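Local structure of homoserine dehydrogenase (Thermoplasma acidophilum, 3ING) at residues A[8-13]-A[76-81]; A[86-91]-A[97-102]; A[101-106]-A[115-120]. The protein probably catalyses the NADPH-dependent interconversion of aspartate semialdehyde and homoserine, a shared step of threonine and methionine biosynthesis. All blocks are in the same frame, centred on the assembly; numbering follows the deposited sequence.

Contact 1: A[8-13]-A[76-81]. With NDP (NADPH dihydro-nicotinamide-adenine-dinucleotide phosphate), chain C.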
# COMPACT_ATOMS: atom_id res chain seq x y z
N ILE A 8 -4.21 -24.92 -5.54
CA ILE A 8 -3.37 -25.78 -6.33
C ILE A 8 -2.16 -24.94 -6.69
O ILE A 8 -2.32 -23.81 -7.17
CB ILE A 8 -4.07 -26.29 -7.60
CG1 ILE A 8 -5.13 -27.36 -7.24
CG2 ILE A 8 -3.05 -26.85 -8.55
CD1 ILE A 8 -6.18 -27.61 -8.36
N LEU A 9 -0.96 -25.46 -6.45
CA LEU A 9 0.26 -24.71 -6.71
C LEU A 9 1.05 -25.36 -7.85
O LEU A 9 1.50 -26.47 -7.72
CB LEU A 9 1.15 -24.69 -5.46
CG LEU A 9 2.52 -23.98 -5.59
CD1 LEU A 9 2.30 -22.51 -6.12
CD2 LEU A 9 3.34 -23.99 -4.27
N MSE A 10 1.29 -24.60 -8.92
CA MSE A 10 2.06 -25.06 -10.04
C MSE A 10 3.43 -24.39 -9.97
O MSE A 10 3.52 -23.18 -10.09
CB MSE A 10 1.41 -24.62 -11.34
CG MSE A 10 0.04 -25.16 -11.64
SE MSE A 10 0.15 -26.82 -12.61
CE MSE A 10 1.17 -26.44 -14.19
N GLY A 11 4.49 -25.18 -9.78
CA GLY A 11 5.85 -24.64 -9.67
C GLY A 11 6.26 -24.48 -8.23
O GLY A 11 5.60 -23.80 -7.46
N THR A 12 7.35 -25.14 -7.88
CA THR A 12 7.90 -25.18 -6.51
C THR A 12 9.41 -24.93 -6.50
O THR A 12 10.20 -25.69 -5.86
CB THR A 12 7.59 -26.51 -5.85
OG1 THR A 12 7.76 -27.54 -6.81
CG2 THR A 12 6.13 -26.51 -5.37
N GLY A 13 9.80 -23.87 -7.21
CA GLY A 13 11.19 -23.43 -7.26
C GLY A 13 11.47 -22.38 -6.20
O GLY A 13 10.91 -22.44 -5.11
N GLU A 76 -3.80 -31.03 -16.05
CA GLU A 76 -4.90 -31.96 -15.95
C GLU A 76 -4.71 -32.89 -14.75
O GLU A 76 -5.66 -33.21 -14.08
CB GLU A 76 -5.01 -32.78 -17.25
N ASP A 77 -3.47 -33.29 -14.47
CA ASP A 77 -3.18 -34.16 -13.31
C ASP A 77 -3.64 -33.60 -11.96
O ASP A 77 -3.76 -34.37 -10.99
CB ASP A 77 -1.67 -34.42 -13.19
CG ASP A 77 -1.12 -35.27 -14.33
OD1 ASP A 77 -1.91 -35.98 -14.96
OD2 ASP A 77 0.11 -35.21 -14.56
N LEU A 78 -3.84 -32.28 -11.89
CA LEU A 78 -4.18 -31.61 -10.63
C LEU A 78 -5.66 -31.26 -10.51
O LEU A 78 -6.10 -30.82 -9.48
CB LEU A 78 -3.32 -30.36 -10.49
CG LEU A 78 -1.80 -30.61 -10.48
CD1 LEU A 78 -1.02 -29.32 -10.48
CD2 LEU A 78 -1.42 -31.48 -9.28
N MSE A 79 -6.44 -31.52 -11.52
CA MSE A 79 -7.83 -31.09 -11.51
C MSE A 79 -8.78 -32.10 -10.86
O MSE A 79 -10.00 -31.92 -10.90
CB MSE A 79 -8.27 -30.77 -12.93
CG MSE A 79 -7.41 -29.73 -13.60
SE MSE A 79 -7.75 -27.96 -12.89
CE MSE A 79 -5.93 -27.14 -13.03
N GLY A 80 -8.23 -33.14 -10.24
CA GLY A 80 -9.05 -34.11 -9.52
C GLY A 80 -9.58 -33.66 -8.16
O GLY A 80 -10.48 -34.29 -7.60
N GLU A 81 -9.00 -32.61 -7.61
CA GLU A 81 -9.45 -32.13 -6.33
C GLU A 81 -10.14 -30.79 -6.51
O GLU A 81 -9.67 -29.94 -7.27
CB GLU A 81 -8.26 -31.95 -5.37
CG GLU A 81 -7.58 -33.26 -4.96
CD GLU A 81 -8.44 -34.15 -4.05
OE1 GLU A 81 -9.28 -33.61 -3.28
OE2 GLU A 81 -8.25 -35.38 -4.12
PA NDP C . 12.32 -21.57 -10.73
O1A NDP C . 13.19 -21.55 -9.54
O2A NDP C . 12.96 -21.95 -12.01
O5B NDP C . 11.08 -22.57 -10.51
C5B NDP C . 10.12 -22.92 -11.49
C4B NDP C . 9.26 -24.07 -11.00
O4B NDP C . 8.36 -24.50 -11.99
C3B NDP C . 10.09 -25.32 -10.69
O3B NDP C . 9.45 -26.14 -9.73
C2B NDP C . 10.14 -26.02 -12.00
O2B NDP C . 10.39 -27.39 -11.92
C1B NDP C . 8.71 -25.80 -12.44
N9A NDP C . 8.49 -25.87 -13.88
C8A NDP C . 9.30 -25.56 -14.93
N7A NDP C . 8.59 -25.74 -16.08
C5A NDP C . 7.35 -26.16 -15.75
C6A NDP C . 6.28 -26.49 -16.55
N6A NDP C . 6.26 -26.14 -17.83
N1A NDP C . 5.16 -26.87 -15.90
C2A NDP C . 5.08 -26.98 -14.52
N3A NDP C . 6.14 -26.64 -13.71
C4A NDP C . 7.26 -26.24 -14.37
O3 NDP C . 11.61 -20.14 -10.90
PN NDP C . 11.34 -19.06 -9.74
O1N NDP C . 12.60 -18.29 -9.49
O2N NDP C . 10.66 -19.78 -8.62
O5D NDP C . 10.30 -18.03 -10.44
C5D NDP C . 8.99 -18.55 -10.66
C4D NDP C . 8.14 -17.49 -11.35
O4D NDP C . 8.08 -16.37 -10.48
C3D NDP C . 8.72 -16.97 -12.64
O3D NDP C . 7.74 -16.84 -13.68
C2D NDP C . 9.34 -15.64 -12.26
O2D NDP C . 9.39 -14.74 -13.34
C1D NDP C . 8.41 -15.17 -11.17
N1N NDP C . 8.99 -14.18 -10.29
C2N NDP C . 10.15 -14.47 -9.62
C3N NDP C . 10.85 -13.51 -8.90
C7N NDP C . 12.01 -13.93 -8.08
O7N NDP C . 12.19 -13.26 -6.90
N7N NDP C . 12.76 -14.98 -8.40
C4N NDP C . 10.20 -12.18 -8.53
C5N NDP C . 8.91 -11.98 -9.29
C6N NDP C . 8.36 -12.97 -10.10
P2B NDP C . 11.65 -28.02 -11.16
O1X NDP C . 11.53 -29.45 -11.59
O2X NDP C . 11.64 -27.71 -9.63
O3X NDP C . 12.82 -27.34 -11.78
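Ile8 lays its CG2 branch across the end of Leu78, the methyl lying 3.7 Å from Leu78 CD1 and a little farther from Leu78 CB. Its other arm, CG1 with CD1, runs on over the backbone of the turn, so that Ile8 CD1 comes to 3.4 Å from Leu78 O. The split follows from the first torsion: CG2 is anti to the backbone N while CG1 takes the place beside it (chi1 -74°), and one β-branched residue thus touches both the leucine side chain and its carbonyl. Leu78 CD1 is shared. Besides Ile8 it meets the selenium of Met10, a selenomethionine, with 3.5 Å between Met10 SE and Leu78 CD1. Ile8 and Met10, two positions apart on the strand, both touch the leucine methyl, Ile8 CG2 and Met10 SE about a right angle apart around it, whereas Leu9 between them in sequence points away from the turn and packs on Val87. Strand 4-10 is a central strand of the Rossmann-type nucleotide-binding sheet, flanked by strands 34-41 and 85-88, and residues 76-81, a short 3-10 segment running into a type I turn from Leu78 to Glu81, pack against the Ile8 and Met10 side chains of this inner strand just before the chain enters strand 85-88. Beyond Met10 the strand opens into the glycine-rich loop, whose Gly11 and Gly13 fit the GxGxxG pattern. Thr12 N donates to the ribose hydroxyl O3B of NADPH at 3.0 Å, with an N-H...O angle of 155°. Gly11 CA and Gly13 CA both lie 3.4 Å from cofactor oxygens, O4B and O5B respectively, and a side chain at Gly13 would run into O5B. The bent Met10 chain ends with CE 4.0 Å from C2A of the adenine.

Contact 2: A[86-91]-A[97-102]. With NDP (NADPH dihydro-nicotinamide-adenine-dinucleotide phosphate), chain C.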
# COMPACT_ATOMS: atom_id res chain seq x y z
N LEU A 86 -5.91 -21.40 -8.30
CA LEU A 86 -4.68 -21.92 -8.88
C LEU A 86 -3.59 -20.87 -8.73
O LEU A 86 -3.84 -19.68 -8.98
CB LEU A 86 -4.84 -22.27 -10.36
CG LEU A 86 -3.49 -22.57 -11.07
CD1 LEU A 86 -3.11 -24.06 -10.97
CD2 LEU A 86 -3.54 -22.10 -12.50
N VAL A 87 -2.41 -21.29 -8.31
CA VAL A 87 -1.27 -20.41 -8.15
C VAL A 87 -0.19 -20.83 -9.16
O VAL A 87 0.23 -21.99 -9.20
CB VAL A 87 -0.72 -20.47 -6.73
CG1 VAL A 87 0.47 -19.46 -6.58
CG2 VAL A 87 -1.83 -20.24 -5.70
N ASP A 88 0.21 -19.88 -9.99
CA ASP A 88 1.22 -20.10 -11.02
C ASP A 88 2.56 -19.52 -10.62
O ASP A 88 2.74 -18.31 -10.64
CB ASP A 88 0.78 -19.46 -12.34
CG ASP A 88 1.75 -19.72 -13.48
OD1 ASP A 88 2.67 -20.51 -13.28
OD2 ASP A 88 1.56 -19.14 -14.59
N CYS A 89 3.47 -20.40 -10.21
CA CYS A 89 4.84 -20.03 -9.95
C CYS A 89 5.78 -20.74 -10.95
O CYS A 89 6.93 -21.10 -10.61
CB CYS A 89 5.21 -20.39 -8.51
SG CYS A 89 4.36 -19.33 -7.29
N THR A 90 5.30 -20.98 -12.14
CA THR A 90 6.10 -21.63 -13.20
C THR A 90 6.89 -20.54 -13.94
O THR A 90 6.57 -19.38 -13.85
CB THR A 90 5.23 -22.37 -14.22
OG1 THR A 90 4.42 -21.41 -14.92
CG2 THR A 90 4.32 -23.41 -13.54
N PRO A 91 7.97 -20.92 -14.66
CA PRO A 91 8.75 -19.94 -15.40
C PRO A 91 8.02 -19.42 -16.62
O PRO A 91 7.10 -20.08 -17.14
CB PRO A 91 9.99 -20.76 -15.85
CG PRO A 91 9.93 -22.04 -15.15
CD PRO A 91 8.53 -22.27 -14.81
N VAL A 97 1.29 -18.72 -24.18
CA VAL A 97 0.17 -19.59 -24.56
C VAL A 97 -0.07 -20.66 -23.50
O VAL A 97 -1.21 -20.96 -23.17
CB VAL A 97 0.44 -20.20 -25.97
CG1 VAL A 97 -0.61 -21.21 -26.32
CG2 VAL A 97 0.52 -19.04 -27.01
N ARG A 98 1.01 -21.23 -22.95
CA ARG A 98 0.91 -22.23 -21.91
C ARG A 98 0.16 -21.67 -20.67
O ARG A 98 -0.72 -22.34 -20.09
CB ARG A 98 2.32 -22.72 -21.52
CG ARG A 98 2.29 -23.81 -20.45
CD ARG A 98 3.67 -24.32 -20.01
NE ARG A 98 4.50 -23.26 -19.45
CZ ARG A 98 4.32 -22.72 -18.24
NH1 ARG A 98 3.32 -23.09 -17.43
NH2 ARG A 98 5.13 -21.77 -17.84
N GLU A 99 0.50 -20.44 -20.31
CA GLU A 99 -0.09 -19.77 -19.17
C GLU A 99 -1.56 -19.45 -19.42
O GLU A 99 -2.42 -19.68 -18.55
CB GLU A 99 0.70 -18.51 -18.88
CG GLU A 99 2.17 -18.74 -18.38
CD GLU A 99 3.26 -18.87 -19.45
OE1 GLU A 99 2.92 -19.06 -20.64
OE2 GLU A 99 4.48 -18.84 -19.07
N TYR A 100 -1.86 -18.90 -20.59
CA TYR A 100 -3.24 -18.66 -20.96
C TYR A 100 -4.06 -19.95 -20.84
O TYR A 100 -5.15 -19.94 -20.30
CB TYR A 100 -3.37 -18.07 -22.38
CG TYR A 100 -4.74 -18.29 -23.00
CD1 TYR A 100 -5.87 -17.63 -22.52
CD2 TYR A 100 -4.90 -19.17 -24.05
CE1 TYR A 100 -7.13 -17.84 -23.12
CE2 TYR A 100 -6.16 -19.40 -24.63
CZ TYR A 100 -7.25 -18.72 -24.15
OH TYR A 100 -8.49 -18.93 -24.71
N SER A 101 -3.54 -21.05 -21.37
CA SER A 101 -4.22 -22.31 -21.33
C SER A 101 -4.46 -22.76 -19.89
O SER A 101 -5.54 -23.24 -19.54
CB SER A 101 -3.40 -23.36 -22.10
OG SER A 101 -3.26 -22.98 -23.47
N LEU A 102 -3.46 -22.59 -19.05
CA LEU A 102 -3.58 -22.94 -17.67
C LEU A 102 -4.67 -22.14 -16.97
O LEU A 102 -5.49 -22.72 -16.29
CB LEU A 102 -2.24 -22.76 -16.97
CG LEU A 102 -2.11 -23.12 -15.51
CD1 LEU A 102 -2.29 -24.60 -15.30
CD2 LEU A 102 -0.72 -22.62 -15.04
PA NDP C . 12.32 -21.57 -10.73
O1A NDP C . 13.19 -21.55 -9.54
O2A NDP C . 12.96 -21.95 -12.01
O5B NDP C . 11.08 -22.57 -10.51
C5B NDP C . 10.12 -22.92 -11.49
C4B NDP C . 9.26 -24.07 -11.00
O4B NDP C . 8.36 -24.50 -11.99
C3B NDP C . 10.09 -25.32 -10.69
O3B NDP C . 9.45 -26.14 -9.73
C2B NDP C . 10.14 -26.02 -12.00
O2B NDP C . 10.39 -27.39 -11.92
C1B NDP C . 8.71 -25.80 -12.44
N9A NDP C . 8.49 -25.87 -13.88
C8A NDP C . 9.30 -25.56 -14.93
N7A NDP C . 8.59 -25.74 -16.08
C5A NDP C . 7.35 -26.16 -15.75
C6A NDP C . 6.28 -26.49 -16.55
N6A NDP C . 6.26 -26.14 -17.83
N1A NDP C . 5.16 -26.87 -15.90
C2A NDP C . 5.08 -26.98 -14.52
N3A NDP C . 6.14 -26.64 -13.71
C4A NDP C . 7.26 -26.24 -14.37
O3 NDP C . 11.61 -20.14 -10.90
PN NDP C . 11.34 -19.06 -9.74
O1N NDP C . 12.60 -18.29 -9.49
O2N NDP C . 10.66 -19.78 -8.62
O5D NDP C . 10.30 -18.03 -10.44
C5D NDP C . 8.99 -18.55 -10.66
C4D NDP C . 8.14 -17.49 -11.35
O4D NDP C . 8.08 -16.37 -10.48
C3D NDP C . 8.72 -16.97 -12.64
O3D NDP C . 7.74 -16.84 -13.68
C2D NDP C . 9.34 -15.64 -12.26
O2D NDP C . 9.39 -14.74 -13.34
C1D NDP C . 8.41 -15.17 -11.17
N1N NDP C . 8.99 -14.18 -10.29
C2N NDP C . 10.15 -14.47 -9.62
C3N NDP C . 10.85 -13.51 -8.90
C7N NDP C . 12.01 -13.93 -8.08
O7N NDP C . 12.19 -13.26 -6.90
N7N NDP C . 12.76 -14.98 -8.40
C4N NDP C . 10.20 -12.18 -8.53
C5N NDP C . 8.91 -11.98 -9.29
C6N NDP C . 8.36 -12.97 -10.10
P2B NDP C . 11.65 -28.02 -11.16
O1X NDP C . 11.53 -29.45 -11.59
O2X NDP C . 11.64 -27.71 -9.63
O3X NDP C . 12.82 -27.34 -11.78
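Leu86, at the start of the segment, sets its CD2 methyl 3.5 Å from Leu102 CG. Two residues on, Asp88 turns the same way: its carboxylate carbon rests near Leu102 CD2, and OD2 lies 3.9 Å from Glu99 CG and is hydrogen-bonded to the hydroxyl of Tyr103. Asp88 OD1 turns to the loop that follows the strand and accepts from Thr90 N in an Asx turn and, on its syn lone pair, from Thr90 OG1 at 2.6 Å. The strand and helix 97-102 run nearly antiparallel (169°), as expected in the β-α-β crossover from strand 85-88 through helix 97-108 to strand 112-115 of the Rossmann-type domain. At Thr90 the contact becomes polar. Arg98 reaches Thr90 OG1 end-on with NH2 at 3.0 Å and NH1 at 3.2 Å, and the oxygen lies close to the guanidinium plane; Asn117 ND2 binds the same hydroxyl. The arginine leaves the helix with CG anti to its backbone N (chi1 -178°), and its chain bends at chi3. N6A of the adenine lies over one guanidinium face and the Glu99 carboxylate over the other, each offset toward the rim; the salt bridge to Glu99 is of charge only. Ser93 and Asn117 bind that carboxylate too. Thr90 O accepts from the nicotinamide-ribose hydroxyl O3D of NADPH at 2.8 Å, and Pro91 CD rests 3.4 Å from adenine C8A.

Contact 3: A[101-106]-A[115-120]. With NDP (NADPH dihydro-nicotinamide-adenine-dinucleotide phosphate), chain C.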
# COMPACT_ATOMS: atom_id res chain seq x y z
N SER A 101 -3.54 -21.05 -21.37
CA SER A 101 -4.22 -22.31 -21.33
C SER A 101 -4.46 -22.76 -19.89
O SER A 101 -5.54 -23.24 -19.54
CB SER A 101 -3.40 -23.36 -22.10
OG SER A 101 -3.26 -22.98 -23.47
N LEU A 102 -3.46 -22.59 -19.05
CA LEU A 102 -3.58 -22.94 -17.67
C LEU A 102 -4.67 -22.14 -16.97
O LEU A 102 -5.49 -22.72 -16.29
CB LEU A 102 -2.24 -22.76 -16.97
CG LEU A 102 -2.11 -23.12 -15.51
CD1 LEU A 102 -2.29 -24.60 -15.30
CD2 LEU A 102 -0.72 -22.62 -15.04
N TYR A 103 -4.67 -20.82 -17.13
CA TYR A 103 -5.62 -19.95 -16.47
C TYR A 103 -7.02 -20.22 -16.98
O TYR A 103 -7.96 -20.31 -16.20
CB TYR A 103 -5.26 -18.46 -16.64
CG TYR A 103 -3.81 -18.12 -16.25
CD1 TYR A 103 -3.05 -18.94 -15.45
CD2 TYR A 103 -3.19 -16.97 -16.74
CE1 TYR A 103 -1.72 -18.61 -15.16
CE2 TYR A 103 -1.88 -16.66 -16.47
CZ TYR A 103 -1.15 -17.49 -15.68
OH TYR A 103 0.17 -17.16 -15.45
N ARG A 104 -7.15 -20.45 -18.29
CA ARG A 104 -8.44 -20.77 -18.88
C ARG A 104 -8.98 -22.07 -18.26
O ARG A 104 -10.13 -22.12 -17.81
CB ARG A 104 -8.32 -20.90 -20.39
CG ARG A 104 -9.66 -21.36 -21.00
CD ARG A 104 -9.67 -21.19 -22.47
NE ARG A 104 -10.79 -21.91 -23.08
CZ ARG A 104 -11.06 -21.88 -24.38
NH1 ARG A 104 -10.30 -21.22 -25.22
NH2 ARG A 104 -12.10 -22.56 -24.84
N MSE A 105 -8.14 -23.09 -18.21
CA MSE A 105 -8.54 -24.34 -17.58
C MSE A 105 -8.99 -24.11 -16.13
O MSE A 105 -10.05 -24.63 -15.70
CB MSE A 105 -7.39 -25.34 -17.56
CG MSE A 105 -7.73 -26.65 -16.84
SE MSE A 105 -6.21 -27.87 -16.85
CE MSE A 105 -5.99 -27.93 -18.74
N ALA A 106 -8.20 -23.35 -15.39
CA ALA A 106 -8.54 -23.01 -14.00
C ALA A 106 -9.90 -22.32 -13.91
O ALA A 106 -10.76 -22.74 -13.14
CB ALA A 106 -7.46 -22.14 -13.37
N THR A 115 -0.97 -15.31 -9.88
CA THR A 115 0.23 -15.61 -10.61
C THR A 115 1.41 -14.71 -10.24
O THR A 115 1.26 -13.51 -9.99
CB THR A 115 -0.01 -15.56 -12.15
OG1 THR A 115 1.16 -16.05 -12.87
CG2 THR A 115 -0.38 -14.13 -12.62
N ALA A 116 2.58 -15.32 -10.22
CA ALA A 116 3.90 -14.66 -10.20
C ALA A 116 4.53 -14.64 -11.59
O ALA A 116 5.49 -13.91 -11.84
CB ALA A 116 4.88 -15.44 -9.22
N ASN A 117 4.01 -15.47 -12.47
CA ASN A 117 4.53 -15.61 -13.83
C ASN A 117 4.00 -14.45 -14.68
O ASN A 117 2.81 -14.18 -14.69
CB ASN A 117 4.13 -17.01 -14.35
CG ASN A 117 4.44 -17.22 -15.85
OD1 ASN A 117 4.34 -16.31 -16.62
ND2 ASN A 117 4.78 -18.44 -16.22
N LYS A 118 4.91 -13.74 -15.37
CA LYS A 118 4.60 -12.53 -16.13
C LYS A 118 4.26 -12.77 -17.58
O LYS A 118 3.74 -11.86 -18.24
CB LYS A 118 5.83 -11.61 -16.09
CG LYS A 118 6.23 -11.36 -14.65
CD LYS A 118 7.67 -10.93 -14.49
CE LYS A 118 8.16 -11.30 -13.07
NZ LYS A 118 9.61 -11.01 -12.89
N SER A 119 4.56 -13.96 -18.10
CA SER A 119 4.48 -14.16 -19.57
C SER A 119 3.06 -14.26 -20.13
O SER A 119 2.77 -13.77 -21.22
CB SER A 119 5.24 -15.42 -19.94
OG SER A 119 5.29 -15.58 -21.34
N GLY A 120 2.18 -14.93 -19.40
CA GLY A 120 0.78 -15.01 -19.83
C GLY A 120 0.18 -13.64 -19.96
O GLY A 120 -0.31 -13.28 -20.99
PA NDP C . 12.32 -21.57 -10.73
O1A NDP C . 13.19 -21.55 -9.54
O2A NDP C . 12.96 -21.95 -12.01
O5B NDP C . 11.08 -22.57 -10.51
C5B NDP C . 10.12 -22.92 -11.49
C4B NDP C . 9.26 -24.07 -11.00
O4B NDP C . 8.36 -24.50 -11.99
C3B NDP C . 10.09 -25.32 -10.69
O3B NDP C . 9.45 -26.14 -9.73
C2B NDP C . 10.14 -26.02 -12.00
O2B NDP C . 10.39 -27.39 -11.92
C1B NDP C . 8.71 -25.80 -12.44
N9A NDP C . 8.49 -25.87 -13.88
C8A NDP C . 9.30 -25.56 -14.93
N7A NDP C . 8.59 -25.74 -16.08
C5A NDP C . 7.35 -26.16 -15.75
C6A NDP C . 6.28 -26.49 -16.55
N6A NDP C . 6.26 -26.14 -17.83
N1A NDP C . 5.16 -26.87 -15.90
C2A NDP C . 5.08 -26.98 -14.52
N3A NDP C . 6.14 -26.64 -13.71
C4A NDP C . 7.26 -26.24 -14.37
O3 NDP C . 11.61 -20.14 -10.90
PN NDP C . 11.34 -19.06 -9.74
O1N NDP C . 12.60 -18.29 -9.49
O2N NDP C . 10.66 -19.78 -8.62
O5D NDP C . 10.30 -18.03 -10.44
C5D NDP C . 8.99 -18.55 -10.66
C4D NDP C . 8.14 -17.49 -11.35
O4D NDP C . 8.08 -16.37 -10.48
C3D NDP C . 8.72 -16.97 -12.64
O3D NDP C . 7.74 -16.84 -13.68
C2D NDP C . 9.34 -15.64 -12.26
O2D NDP C . 9.39 -14.74 -13.34
C1D NDP C . 8.41 -15.17 -11.17
N1N NDP C . 8.99 -14.18 -10.29
C2N NDP C . 10.15 -14.47 -9.62
C3N NDP C . 10.85 -13.51 -8.90
C7N NDP C . 12.01 -13.93 -8.08
O7N NDP C . 12.19 -13.26 -6.90
N7N NDP C . 12.76 -14.98 -8.40
C4N NDP C . 10.20 -12.18 -8.53
C5N NDP C . 8.91 -11.98 -9.29
C6N NDP C . 8.36 -12.97 -10.10
P2B NDP C . 11.65 -28.02 -11.16
O1X NDP C . 11.53 -29.45 -11.59
O2X NDP C . 11.64 -27.71 -9.63
O3X NDP C . 12.82 -27.34 -11.78
O HOH W 1 1.09 -14.71 -16.60
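Tyr103 leaves its helix with CG beside the backbone N (chi1 -53°), which sends the ring toward Thr115. From CB the ring carbons run past Gly120, where a side chain would be tight against CE2. CZ comes 3.9 Å from Thr115 OG1, and at the tip the phenol OH accepts a hydrogen bond from that same OG1 at 3.0 Å, the two side chains crossing at about a right angle. A water in the plane of the ring donates to Tyr103 OH at 2.9 Å and to Asn117 O at 2.6 Å, bridging the segments, while Asp88 OD2 is the phenol's main polar partner. Thr115 OG1 also accepts from Asn117 N, an ST turn, and Asn117 OD1 then caps the following helix through Ser119 N at 2.8 Å. A valine in place of Thr115 would probably leave Tyr103 OH without this donor and the backbone N of Asn117 without its acceptor, loosening the turn. The turn and the residue after it bring Ala116, Asn117 and Lys118 to the nicotinamide end of NADPH. Tyr103 spans from helix 97-108 to the end of strand 112-115, with strand 85-88 beside its hydroxyl and Ile128 of helix 119-135 touching its side chain.

Overall arrangement
All three contacts are buried and lie in the nucleotide-binding domain, each touching NADPH. Contacts 1 and 2 meet through neighbouring strands 4-10 and 85-88, joined by backbone pairs such as Ile8 O with Val87 N, and their centres lie about 10 Å apart. Contacts 2 and 3 are closer, about 3 Å between centres, because both use helix 97-108 and share Ser101 and Leu102. Chemistry changes across the sheet: contact 1 is apolar between its segments, contact 2 passes from leucine packing to an arginine grip, and contact 3 is a polar and water-mediated link. The arginine of contact 2 is partly exposed, whereas the touching residues of contact 3 are all buried.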